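Local coordinates for protein 33 kDa chaperonin (Thermotoga maritima, PDB 1VQ0) that probably acts as a redox-regulated molecular chaperone that protects thermally unfolding and oxidatively damaged proteins from irreversible aggregation, at residues 53-58 with 146-151; 150-155 with 164-169; 248-253 with 271-276. All coordinates share one frame; numbering follows the deposited sequence.

How the interactions relate
Interactions 1 and 2 lie side by side, their centres about 7 Å apart, and both use helix 149-160. The first sets its N-terminal end against helix 46-62; the second lays its next turn against strand 164-173, an outermost strand of the large sheet. They touch directly, Ala149 packing on Phe166 and Ile57 on Ile168. Interaction 3, in the zinc-binding region, is centred about 29 Å from interaction 1. All three are partly buried, but their centres lie about 7, 12 and 23 Å from that of the chain, so interaction 3 is the peripheral one. Chemistry differs too: salt bridge and aliphatic packing in 1, ring and methyl contacts in 2, small aliphatic groups beside a metal in 3.

Interaction 1: 53-58 with 146-151; sequences GRALIG and GEIAED
The CA atoms of Ala55 and Ile148 mark the nearest backbone approach, 6.6 Å, where a turn of helix 46-62 meets the loop 146-148 and the first turn of helix 149-160. Ile148 occupies the N-cap position of that helix. Arg54 reaches across with CG anti to its carbonyl carbon (chi1 -76°) and a chain extended as far as NE. Its NH1 makes two hydrogen bonds to Glu147, one to the backbone O at 2.9 Å and one to OE1, the latter nearly straight at 170° and part of a salt bridge. Both acceptors lie close to the guanidinium plane, while OE1 is met on its anti side and 27° out of the carboxylate plane. A water bridges Arg54 NH2 and Glu147 OE1, adding an indirect link between the two charged groups. Within the Hsp33 fold the contact joins helix 46-62 to the loop leading into helix 149-160, distant in sequence, with helix 116-120 also touching Arg54, Glu147 and Ile148. Replacing Arg54 with a leucine would probably leave the Glu147 carboxylate without its charged mate and the backbone O of Glu147 without this donor. Next to the salt bridge, Ile148 points at helix 46-62: its CD1 lies 3.9 Å from Arg54 CB, and its CG2 rests 4.0 Å from Ala55 CA. The loop itself is braced by Asp151, whose OD1 accepts from Gly146 N through its syn lone pair and whose OD2 takes Ile148 N at 2.8 Å.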
ATOM      1  N   GLY A  53       0.065  18.369  14.079  1.00 32.36           N
ATOM      2  CA  GLY A  53      -1.149  18.417  14.866  1.00 31.00           C
ATOM      3  C   GLY A  53      -2.349  17.906  14.074  1.00 31.62           C
ATOM      4  O   GLY A  53      -3.143  17.116  14.558  1.00 33.63           O
ATOM      5  N   ARG A  54      -2.467  18.330  12.840  1.00 30.83           N
ATOM      6  CA  ARG A  54      -3.563  17.900  12.038  1.00 31.57           C
ATOM      7  C   ARG A  54      -3.531  16.398  11.810  1.00 32.50           C
ATOM      8  O   ARG A  54      -4.596  15.732  11.823  1.00 32.97           O
ATOM      9  CB  ARG A  54      -3.547  18.564  10.692  1.00 32.18           C
ATOM     10  CG  ARG A  54      -4.012  20.044  10.658  1.00 35.76           C
ATOM     11  CD  ARG A  54      -4.351  20.492   9.213  1.00 33.98           C
ATOM     12  NE  ARG A  54      -4.439  21.939   9.108  1.00 37.33           N
ATOM     13  CZ  ARG A  54      -4.595  22.600   7.961  1.00 37.73           C
ATOM     14  NH1 ARG A  54      -4.684  21.943   6.826  1.00 39.68           N
ATOM     15  NH2 ARG A  54      -4.649  23.919   7.945  1.00 29.19           N
ATOM     16  N   ALA A  55      -2.313  15.891  11.616  1.00 32.03           N
ATOM     17  CA  ALA A  55      -2.083  14.495  11.383  1.00 31.96           C
ATOM     18  C   ALA A  55      -2.405  13.645  12.645  1.00 33.08           C
ATOM     19  O   ALA A  55      -3.121  12.633  12.516  1.00 31.51           O
ATOM     20  CB  ALA A  55      -0.693  14.247  10.900  1.00 31.39           C
ATOM     21  N   LEU A  56      -1.932  14.119  13.824  1.00 30.65           N
ATOM     22  CA  LEU A  56      -2.266  13.539  15.134  1.00 31.16           C
ATOM     23  C   LEU A  56      -3.776  13.546  15.380  1.00 31.56           C
ATOM     24  O   LEU A  56      -4.321  12.580  15.846  1.00 30.41           O
ATOM     25  CB  LEU A  56      -1.569  14.286  16.289  1.00 30.05           C
ATOM     26  CG  LEU A  56      -0.057  14.195  16.318  1.00 33.21           C
ATOM     27  CD1 LEU A  56       0.619  15.117  17.378  1.00 27.99           C
ATOM     28  CD2 LEU A  56       0.314  12.724  16.564  1.00 31.95           C
ATOM     29  N   ILE A  57      -4.440  14.646  15.063  1.00 30.78           N
ATOM     30  CA  ILE A  57      -5.916  14.708  15.202  1.00 30.88           C
ATOM     31  C   ILE A  57      -6.561  13.610  14.324  1.00 32.26           C
ATOM     32  O   ILE A  57      -7.367  12.827  14.799  1.00 31.77           O
ATOM     33  CB  ILE A  57      -6.445  16.104  14.851  1.00 29.32           C
ATOM     34  CG1 ILE A  57      -5.932  17.119  15.899  1.00 29.72           C
ATOM     35  CG2 ILE A  57      -7.979  16.140  14.772  1.00 30.29           C
ATOM     36  CD1 ILE A  57      -5.906  18.574  15.406  1.00 24.93           C
ATOM     37  N   GLY A  58      -6.166  13.573  13.057  1.00 33.43           N
ATOM     38  CA  GLY A  58      -6.566  12.519  12.109  1.00 32.90           C
ATOM     39  C   GLY A  58      -6.469  11.139  12.702  1.00 33.82           C
ATOM     40  O   GLY A  58      -7.457  10.436  12.783  1.00 33.95           O
ATOM     41  N   GLY A 146      -3.300  18.042   0.210  1.00 36.07           N
ATOM     42  CA  GLY A 146      -2.153  18.299   1.124  1.00 36.08           C
ATOM     43  C   GLY A 146      -2.488  19.075   2.393  1.00 35.59           C
ATOM     44  O   GLY A 146      -1.583  19.447   3.105  1.00 36.20           O
ATOM     45  N   GLU A 147      -3.790  19.288   2.662  1.00 34.36           N
ATOM     46  CA  GLU A 147      -4.315  19.862   3.870  1.00 35.69           C
ATOM     47  C   GLU A 147      -4.545  18.811   4.944  1.00 35.51           C
ATOM     48  O   GLU A 147      -4.958  19.162   6.035  1.00 35.87           O
ATOM     49  CB  GLU A 147      -5.721  20.466   3.583  1.00 37.53           C
ATOM     50  CG  GLU A 147      -5.761  21.577   2.549  1.00 42.43           C
ATOM     51  CD  GLU A 147      -5.013  22.806   2.981  1.00 46.36           C
ATOM     52  OE1 GLU A 147      -5.033  23.104   4.189  1.00 49.00           O
ATOM     53  OE2 GLU A 147      -4.405  23.465   2.115  1.00 48.92           O
ATOM     54  N   ILE A 148      -4.387  17.527   4.601  1.00 35.12           N
ATOM     55  CA  ILE A 148      -4.539  16.370   5.526  1.00 34.37           C
ATOM     56  C   ILE A 148      -5.992  15.867   5.712  1.00 35.00           C
ATOM     57  O   ILE A 148      -6.264  14.700   5.469  1.00 34.68           O
ATOM     58  CB  ILE A 148      -3.744  16.584   6.899  1.00 35.35           C
ATOM     59  CG1 ILE A 148      -2.272  16.872   6.560  1.00 34.47           C
ATOM     60  CG2 ILE A 148      -3.763  15.295   7.816  1.00 31.87           C
ATOM     61  CD1 ILE A 148      -1.398  17.240   7.711  1.00 35.44           C
ATOM     62  N   ALA A 149      -6.913  16.732   6.139  1.00 33.79           N
ATOM     63  CA  ALA A 149      -8.301  16.320   6.362  1.00 34.14           C
ATOM     64  C   ALA A 149      -8.801  15.622   5.117  1.00 33.61           C
ATOM     65  O   ALA A 149      -9.155  14.429   5.139  1.00 34.31           O
ATOM     66  CB  ALA A 149      -9.240  17.520   6.736  1.00 32.54           C
ATOM     67  N   GLU A 150      -8.747  16.359   4.027  1.00 33.91           N
ATOM     68  CA  GLU A 150      -9.352  15.887   2.764  1.00 35.85           C
ATOM     69  C   GLU A 150      -8.630  14.681   2.162  1.00 32.96           C
ATOM     70  O   GLU A 150      -9.248  13.861   1.513  1.00 33.11           O
ATOM     71  CB  GLU A 150      -9.396  17.010   1.716  1.00 35.77           C
ATOM     72  CG  GLU A 150     -10.387  16.711   0.619  1.00 45.48           C
ATOM     73  CD  GLU A 150     -10.416  17.751  -0.484  1.00 50.61           C
ATOM     74  OE1 GLU A 150      -9.648  18.724  -0.360  1.00 53.40           O
ATOM     75  OE2 GLU A 150     -11.193  17.540  -1.466  1.00 53.20           O
ATOM     76  N   ASP A 151      -7.307  14.689   2.294  1.00 32.54           N
ATOM     77  CA  ASP A 151      -6.472  13.578   1.892  1.00 32.51           C
ATOM     78  C   ASP A 151      -6.903  12.274   2.612  1.00 32.37           C
ATOM     79  O   ASP A 151      -7.035  11.258   1.969  1.00 30.66           O
ATOM     80  CB  ASP A 151      -5.042  13.867   2.191  1.00 33.85           C
ATOM     81  CG  ASP A 151      -4.543  15.151   1.558  1.00 34.52           C
ATOM     82  OD1 ASP A 151      -4.653  15.347   0.314  1.00 27.60           O
ATOM     83  OD2 ASP A 151      -3.969  15.971   2.276  1.00 37.48           O
TER
HETATM   84  O   HOH W   1      -3.810  25.615   5.623  1.00 31.74           O

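Interaction 2: 150-155 with 164-169; sequences EDLAYY and SAFSIG
Phe166, Ala153 and Leu152 carry most of this contact, a helix-on-sheet packing of the Hsp33 fold in which helix 149-160 lies against strand 164-173, the strand that follows it in the chain and an outermost one of the large mixed sheet. The short segments run nearly antiparallel, with an angle of 160° between their directions and axes 7.2 Å apart at closest approach. Phe166 keeps CG anti to its carbonyl carbon (chi1 -74°), which carries the ring from the strand over to Leu152 and Ala153. One ring face receives Leu152 CD1 in a CH-pi contact, 4.0 Å from the ring centroid and displaced toward the CE2-CZ rim. Ala153 meets the same ring at CD1, which lies 4.0 Å from Ala153 N in an oblique approach. The ring also touches Leu61 of helix 46-62 and Ala184 of strand 176-187, so it joins both helices to the sheet. Nearer the start of the strand the backbones come closest, with the CA atoms of Ala153 and Ser164 5.1 Å apart. Ser164 presents its CB to the helix there, while its OG is hydrogen-bonded to Ile162 O and Gln186 NE2. No hydrogen bond crosses between the two segments; at this end the methyl CB of Ala153 rests 3.7 Å from the backbone O of Ser164.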
ATOM      1  N   GLU A 150      -8.747  16.359   4.027  1.00 33.91           N
ATOM      2  CA  GLU A 150      -9.352  15.887   2.764  1.00 35.85           C
ATOM      3  C   GLU A 150      -8.630  14.681   2.162  1.00 32.96           C
ATOM      4  O   GLU A 150      -9.248  13.861   1.513  1.00 33.11           O
ATOM      5  CB  GLU A 150      -9.396  17.010   1.716  1.00 35.77           C
ATOM      6  CG  GLU A 150     -10.387  16.711   0.619  1.00 45.48           C
ATOM      7  CD  GLU A 150     -10.416  17.751  -0.484  1.00 50.61           C
ATOM      8  OE1 GLU A 150      -9.648  18.724  -0.360  1.00 53.40           O
ATOM      9  OE2 GLU A 150     -11.193  17.540  -1.466  1.00 53.20           O
ATOM     10  N   ASP A 151      -7.307  14.689   2.294  1.00 32.54           N
ATOM     11  CA  ASP A 151      -6.472  13.578   1.892  1.00 32.51           C
ATOM     12  C   ASP A 151      -6.903  12.274   2.612  1.00 32.37           C
ATOM     13  O   ASP A 151      -7.035  11.258   1.969  1.00 30.66           O
ATOM     14  CB  ASP A 151      -5.042  13.867   2.191  1.00 33.85           C
ATOM     15  CG  ASP A 151      -4.543  15.151   1.558  1.00 34.52           C
ATOM     16  OD1 ASP A 151      -4.653  15.347   0.314  1.00 27.60           O
ATOM     17  OD2 ASP A 151      -3.969  15.971   2.276  1.00 37.48           O
ATOM     18  N   LEU A 152      -7.204  12.378   3.901  1.00 33.04           N
ATOM     19  CA  LEU A 152      -7.616  11.253   4.736  1.00 33.98           C
ATOM     20  C   LEU A 152      -9.008  10.823   4.410  1.00 33.19           C
ATOM     21  O   LEU A 152      -9.276   9.633   4.301  1.00 34.21           O
ATOM     22  CB  LEU A 152      -7.566  11.578   6.228  1.00 34.10           C
ATOM     23  CG  LEU A 152      -6.978  10.505   7.146  1.00 39.11           C
ATOM     24  CD1 LEU A 152      -7.473  10.633   8.459  1.00 38.60           C
ATOM     25  CD2 LEU A 152      -7.176   9.181   6.801  1.00 37.29           C
ATOM     26  N   ALA A 153      -9.888  11.790   4.191  1.00 32.79           N
ATOM     27  CA  ALA A 153     -11.251  11.472   3.670  1.00 34.50           C
ATOM     28  C   ALA A 153     -11.215  10.679   2.362  1.00 35.45           C
ATOM     29  O   ALA A 153     -11.917   9.735   2.219  1.00 35.76           O
ATOM     30  CB  ALA A 153     -12.087  12.748   3.504  1.00 34.60           C
ATOM     31  N   TYR A 154     -10.310  11.045   1.449  1.00 36.43           N
ATOM     32  CA  TYR A 154     -10.148  10.329   0.182  1.00 36.17           C
ATOM     33  C   TYR A 154      -9.579   8.911   0.344  1.00 35.69           C
ATOM     34  O   TYR A 154     -10.020   7.980  -0.333  1.00 38.01           O
ATOM     35  CB  TYR A 154      -9.306  11.155  -0.771  1.00 36.14           C
ATOM     36  CG  TYR A 154      -9.056  10.595  -2.144  1.00 35.21           C
ATOM     37  CD1 TYR A 154     -10.051  10.540  -3.100  1.00 34.62           C
ATOM     38  CD2 TYR A 154      -7.796  10.162  -2.490  1.00 35.14           C
ATOM     39  CE1 TYR A 154      -9.804  10.002  -4.363  1.00 38.23           C
ATOM     40  CE2 TYR A 154      -7.526   9.663  -3.712  1.00 34.98           C
ATOM     41  CZ  TYR A 154      -8.498   9.587  -4.645  1.00 35.64           C
ATOM     42  OH  TYR A 154      -8.138   9.069  -5.830  1.00 38.69           O
ATOM     43  N   TYR A 155      -8.614   8.746   1.225  1.00 34.48           N
ATOM     44  CA  TYR A 155      -8.140   7.412   1.616  1.00 33.60           C
ATOM     45  C   TYR A 155      -9.382   6.552   2.009  1.00 34.80           C
ATOM     46  O   TYR A 155      -9.648   5.442   1.438  1.00 36.52           O
ATOM     47  CB  TYR A 155      -7.113   7.468   2.762  1.00 33.26           C
ATOM     48  CG  TYR A 155      -7.050   6.156   3.432  1.00 31.31           C
ATOM     49  CD1 TYR A 155      -6.252   5.124   2.911  1.00 31.56           C
ATOM     50  CD2 TYR A 155      -7.829   5.894   4.588  1.00 32.79           C
ATOM     51  CE1 TYR A 155      -6.242   3.841   3.514  1.00 37.01           C
ATOM     52  CE2 TYR A 155      -7.862   4.629   5.175  1.00 33.33           C
ATOM     53  CZ  TYR A 155      -7.062   3.594   4.661  1.00 36.86           C
ATOM     54  OH  TYR A 155      -7.109   2.330   5.219  1.00 34.33           O
ATOM     55  N   SER A 164     -16.557   9.651   3.671  1.00 32.49           N
ATOM     56  CA  SER A 164     -16.067  10.297   4.860  1.00 34.22           C
ATOM     57  C   SER A 164     -15.968  11.794   4.697  1.00 35.08           C
ATOM     58  O   SER A 164     -15.748  12.317   3.592  1.00 34.22           O
ATOM     59  CB  SER A 164     -14.635   9.770   5.170  1.00 34.48           C
ATOM     60  OG  SER A 164     -14.563   8.347   5.428  1.00 34.99           O
ATOM     61  N   ALA A 165     -16.079  12.472   5.846  1.00 36.45           N
ATOM     62  CA  ALA A 165     -15.757  13.897   6.004  1.00 35.11           C
ATOM     63  C   ALA A 165     -14.952  14.040   7.261  1.00 35.04           C
ATOM     64  O   ALA A 165     -15.352  13.531   8.320  1.00 36.15           O
ATOM     65  CB  ALA A 165     -17.032  14.737   6.115  1.00 34.17           C
ATOM     66  N   PHE A 166     -13.796  14.672   7.128  1.00 34.67           N
ATOM     67  CA  PHE A 166     -12.942  15.086   8.261  1.00 35.62           C
ATOM     68  C   PHE A 166     -12.823  16.604   8.278  1.00 35.88           C
ATOM     69  O   PHE A 166     -12.639  17.235   7.246  1.00 36.84           O
ATOM     70  CB  PHE A 166     -11.551  14.488   8.176  1.00 34.88           C
ATOM     71  CG  PHE A 166     -11.458  13.026   8.498  1.00 35.84           C
ATOM     72  CD1 PHE A 166     -11.895  12.060   7.594  1.00 34.68           C
ATOM     73  CD2 PHE A 166     -10.853  12.614   9.668  1.00 32.80           C
ATOM     74  CE1 PHE A 166     -11.760  10.698   7.872  1.00 32.25           C
ATOM     75  CE2 PHE A 166     -10.754  11.289   9.969  1.00 31.91           C
ATOM     76  CZ  PHE A 166     -11.167  10.315   9.058  1.00 34.34           C
ATOM     77  N   SER A 167     -13.015  17.210   9.436  1.00 36.61           N
ATOM     78  CA  SER A 167     -12.689  18.621   9.608  1.00 35.03           C
ATOM     79  C   SER A 167     -11.760  18.776  10.768  1.00 34.56           C
ATOM     80  O   SER A 167     -12.067  18.310  11.848  1.00 32.89           O
ATOM     81  CB  SER A 167     -13.900  19.452   9.818  1.00 34.41           C
ATOM     82  OG  SER A 167     -13.550  20.839   9.856  1.00 37.39           O
ATOM     83  N   ILE A 168     -10.618  19.440  10.518  1.00 35.80           N
ATOM     84  CA  ILE A 168      -9.464  19.446  11.426  1.00 35.93           C
ATOM     85  C   ILE A 168      -8.826  20.825  11.474  1.00 36.98           C
ATOM     86  O   ILE A 168      -8.671  21.473  10.440  1.00 38.46           O
ATOM     87  CB  ILE A 168      -8.375  18.392  10.965  1.00 37.23           C
ATOM     88  CG1 ILE A 168      -8.891  16.945  10.993  1.00 36.89           C
ATOM     89  CG2 ILE A 168      -7.147  18.489  11.865  1.00 34.28           C
ATOM     90  CD1 ILE A 168      -7.917  15.936  10.417  1.00 33.63           C
ATOM     91  N   GLY A 169      -8.435  21.267  12.672  1.00 36.45           N
ATOM     92  CA  GLY A 169      -7.878  22.616  12.870  1.00 34.12           C
ATOM     93  C   GLY A 169      -6.949  22.634  14.064  1.00 34.61           C
ATOM     94  O   GLY A 169      -7.201  21.974  15.090  1.00 33.80           O
TER

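Interaction 3: 248-253 with 271-276; sequences EKAKNA and GEVVCK. With ZN (zinc ion), chain C.
Helix 247-255 lies beside strand 271-274 with Ala250 and Val273 nearest, their CA atoms 6.1 Å apart. Val273 is the single strand residue that carries the contact, and its three side-chain carbons divide the work. CB faces the methyl of Ala250, at a CB-CB distance of 4.1 Å. CG2, set anti to the carbonyl carbon, reaches the backbone O of Ala250 at 3.8 Å. CG1 is anti to the backbone N (chi1 -173°), which brings it alongside the methyl of Ala253, 4.3 Å from that CB. Ala250 also packs on Tyr282 and Phe284 of strand 281-284, the antiparallel partner of 271-274, so the helix packs against both strands of the small sheet. Two residues beyond Val273, the chain arrives at Cys275, whose SG binds the zinc ion at 2.3 Å. Cys243, Cys245 and Cys278 complete the site, consistent with the redox switch of the Hsp33 family: Cys243-Cys245 and Cys275-Cys278 are predicted to form disulfides on oxidation, but here all four bind zinc and neither disulfide is present. With no hydrogen bond or salt bridge between the segments, their direct cohesion rests on aliphatic packing, while cysteine thiolates hold the metal next to it.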
ATOM      1  N   GLU A 248      16.085  -0.222  27.488  1.00 39.94           N
ATOM      2  CA  GLU A 248      16.364  -1.555  26.964  1.00 40.61           C
ATOM      3  C   GLU A 248      16.284  -1.560  25.426  1.00 40.75           C
ATOM      4  O   GLU A 248      17.131  -2.134  24.752  1.00 40.34           O
ATOM      5  CB  GLU A 248      15.424  -2.572  27.584  1.00 41.08           C
ATOM      6  CG  GLU A 248      15.812  -4.039  27.320  1.00 45.47           C
ATOM      7  CD  GLU A 248      14.736  -5.016  27.786  1.00 51.13           C
ATOM      8  OE1 GLU A 248      13.546  -4.597  27.841  1.00 55.41           O
ATOM      9  OE2 GLU A 248      15.071  -6.189  28.102  1.00 53.63           O
ATOM     10  N   LYS A 249      15.295  -0.861  24.884  1.00 41.79           N
ATOM     11  CA  LYS A 249      15.103  -0.768  23.434  1.00 42.40           C
ATOM     12  C   LYS A 249      16.211   0.038  22.778  1.00 42.71           C
ATOM     13  O   LYS A 249      16.670  -0.289  21.678  1.00 42.47           O
ATOM     14  CB  LYS A 249      13.713  -0.188  23.095  1.00 42.72           C
ATOM     15  CG  LYS A 249      12.598  -1.225  23.397  1.00 42.36           C
ATOM     16  CD  LYS A 249      11.184  -0.670  23.254  1.00 45.12           C
ATOM     17  CE  LYS A 249      10.205  -1.817  22.996  1.00 50.54           C
ATOM     18  NZ  LYS A 249       8.913  -1.574  23.648  1.00 54.91           N
ATOM     19  N   ALA A 250      16.656   1.085  23.461  1.00 42.75           N
ATOM     20  CA  ALA A 250      17.737   1.910  22.930  1.00 42.59           C
ATOM     21  C   ALA A 250      19.037   1.109  22.870  1.00 42.15           C
ATOM     22  O   ALA A 250      19.771   1.212  21.909  1.00 42.88           O
ATOM     23  CB  ALA A 250      17.917   3.178  23.771  1.00 43.11           C
ATOM     24  N   LYS A 251      19.298   0.315  23.901  1.00 42.21           N
ATOM     25  CA  LYS A 251      20.480  -0.523  23.953  1.00 43.27           C
ATOM     26  C   LYS A 251      20.446  -1.557  22.801  1.00 43.46           C
ATOM     27  O   LYS A 251      21.453  -1.772  22.132  1.00 43.20           O
ATOM     28  CB  LYS A 251      20.609  -1.199  25.322  1.00 43.41           C
ATOM     29  N   ASN A 252      19.279  -2.145  22.558  1.00 43.65           N
ATOM     30  CA  ASN A 252      19.069  -3.058  21.426  1.00 44.19           C
ATOM     31  C   ASN A 252      19.255  -2.368  20.073  1.00 44.88           C
ATOM     32  O   ASN A 252      19.808  -2.953  19.113  1.00 43.63           O
ATOM     33  CB  ASN A 252      17.665  -3.683  21.491  1.00 44.45           C
ATOM     34  CG  ASN A 252      17.526  -4.686  22.638  1.00 45.66           C
ATOM     35  OD1 ASN A 252      18.524  -5.238  23.128  1.00 46.87           O
ATOM     36  ND2 ASN A 252      16.292  -4.918  23.075  1.00 46.74           N
ATOM     37  N   ALA A 253      18.820  -1.111  19.993  1.00 45.36           N
ATOM     38  CA  ALA A 253      19.011  -0.346  18.761  1.00 45.93           C
ATOM     39  C   ALA A 253      20.510  -0.235  18.466  1.00 46.40           C
ATOM     40  O   ALA A 253      20.929  -0.276  17.323  1.00 47.11           O
ATOM     41  CB  ALA A 253      18.343   1.050  18.853  1.00 46.26           C
ATOM     42  N   GLY A 271      27.696   7.329  23.209  1.00 50.07           N
ATOM     43  CA  GLY A 271      26.722   6.999  22.181  1.00 49.81           C
ATOM     44  C   GLY A 271      25.331   7.519  22.544  1.00 49.49           C
ATOM     45  O   GLY A 271      24.895   7.441  23.713  1.00 49.14           O
ATOM     46  N   GLU A 272      24.632   8.056  21.543  1.00 48.31           N
ATOM     47  CA  GLU A 272      23.277   8.538  21.740  1.00 48.04           C
ATOM     48  C   GLU A 272      22.288   7.906  20.773  1.00 47.40           C
ATOM     49  O   GLU A 272      22.574   7.756  19.609  1.00 47.46           O
ATOM     50  CB  GLU A 272      23.199  10.055  21.631  1.00 47.97           C
ATOM     51  CG  GLU A 272      24.297  10.777  22.410  1.00 51.19           C
ATOM     52  CD  GLU A 272      23.993  12.252  22.615  1.00 55.27           C
ATOM     53  OE1 GLU A 272      23.082  12.769  21.930  1.00 59.47           O
ATOM     54  OE2 GLU A 272      24.657  12.896  23.460  1.00 59.18           O
ATOM     55  N   VAL A 273      21.150   7.507  21.321  1.00 46.32           N
ATOM     56  CA  VAL A 273      19.972   7.101  20.590  1.00 46.12           C
ATOM     57  C   VAL A 273      18.839   8.064  20.971  1.00 43.70           C
ATOM     58  O   VAL A 273      18.558   8.281  22.126  1.00 42.90           O
ATOM     59  CB  VAL A 273      19.553   5.641  20.927  1.00 46.67           C
ATOM     60  CG1 VAL A 273      18.406   5.159  20.014  1.00 48.65           C
ATOM     61  CG2 VAL A 273      20.729   4.697  20.780  1.00 48.34           C
ATOM     62  N   VAL A 274      18.215   8.643  19.961  1.00 42.35           N
ATOM     63  CA  VAL A 274      17.094   9.553  20.123  1.00 40.82           C
ATOM     64  C   VAL A 274      15.890   8.855  19.472  1.00 40.11           C
ATOM     65  O   VAL A 274      15.924   8.502  18.318  1.00 40.07           O
ATOM     66  CB  VAL A 274      17.353  10.893  19.420  1.00 40.17           C
ATOM     67  CG1 VAL A 274      16.141  11.797  19.532  1.00 38.40           C
ATOM     68  CG2 VAL A 274      18.592  11.572  19.959  1.00 40.32           C
ATOM     69  N   CYS A 275      14.843   8.636  20.245  1.00 40.21           N
ATOM     70  CA  CYS A 275      13.596   8.067  19.756  1.00 38.69           C
ATOM     71  C   CYS A 275      12.918   9.084  18.840  1.00 38.30           C
ATOM     72  O   CYS A 275      12.699  10.252  19.208  1.00 38.08           O
ATOM     73  CB  CYS A 275      12.672   7.736  20.919  1.00 40.22           C
ATOM     74  SG  CYS A 275      11.048   7.250  20.342  1.00 40.04           S
ATOM     75  N   LYS A 276      12.628   8.647  17.625  1.00 37.36           N
ATOM     76  CA  LYS A 276      12.079   9.555  16.610  1.00 36.84           C
ATOM     77  C   LYS A 276      10.633   9.930  16.966  1.00 35.28           C
ATOM     78  O   LYS A 276      10.145  10.964  16.530  1.00 34.80           O
ATOM     79  CB  LYS A 276      12.165   8.927  15.210  1.00 36.18           C
ATOM     80  CG  LYS A 276      11.189   7.728  14.991  1.00 36.91           C
ATOM     81  CD  LYS A 276      11.421   6.985  13.660  1.00 35.58           C
ATOM     82  CE  LYS A 276      10.429   5.798  13.572  1.00 32.69           C
ATOM     83  NZ  LYS A 276      10.079   5.373  12.169  1.00 27.94           N
TER
HETATM   84 ZN    ZN C 300       9.885   7.296  22.316  1.00 40.42          ZN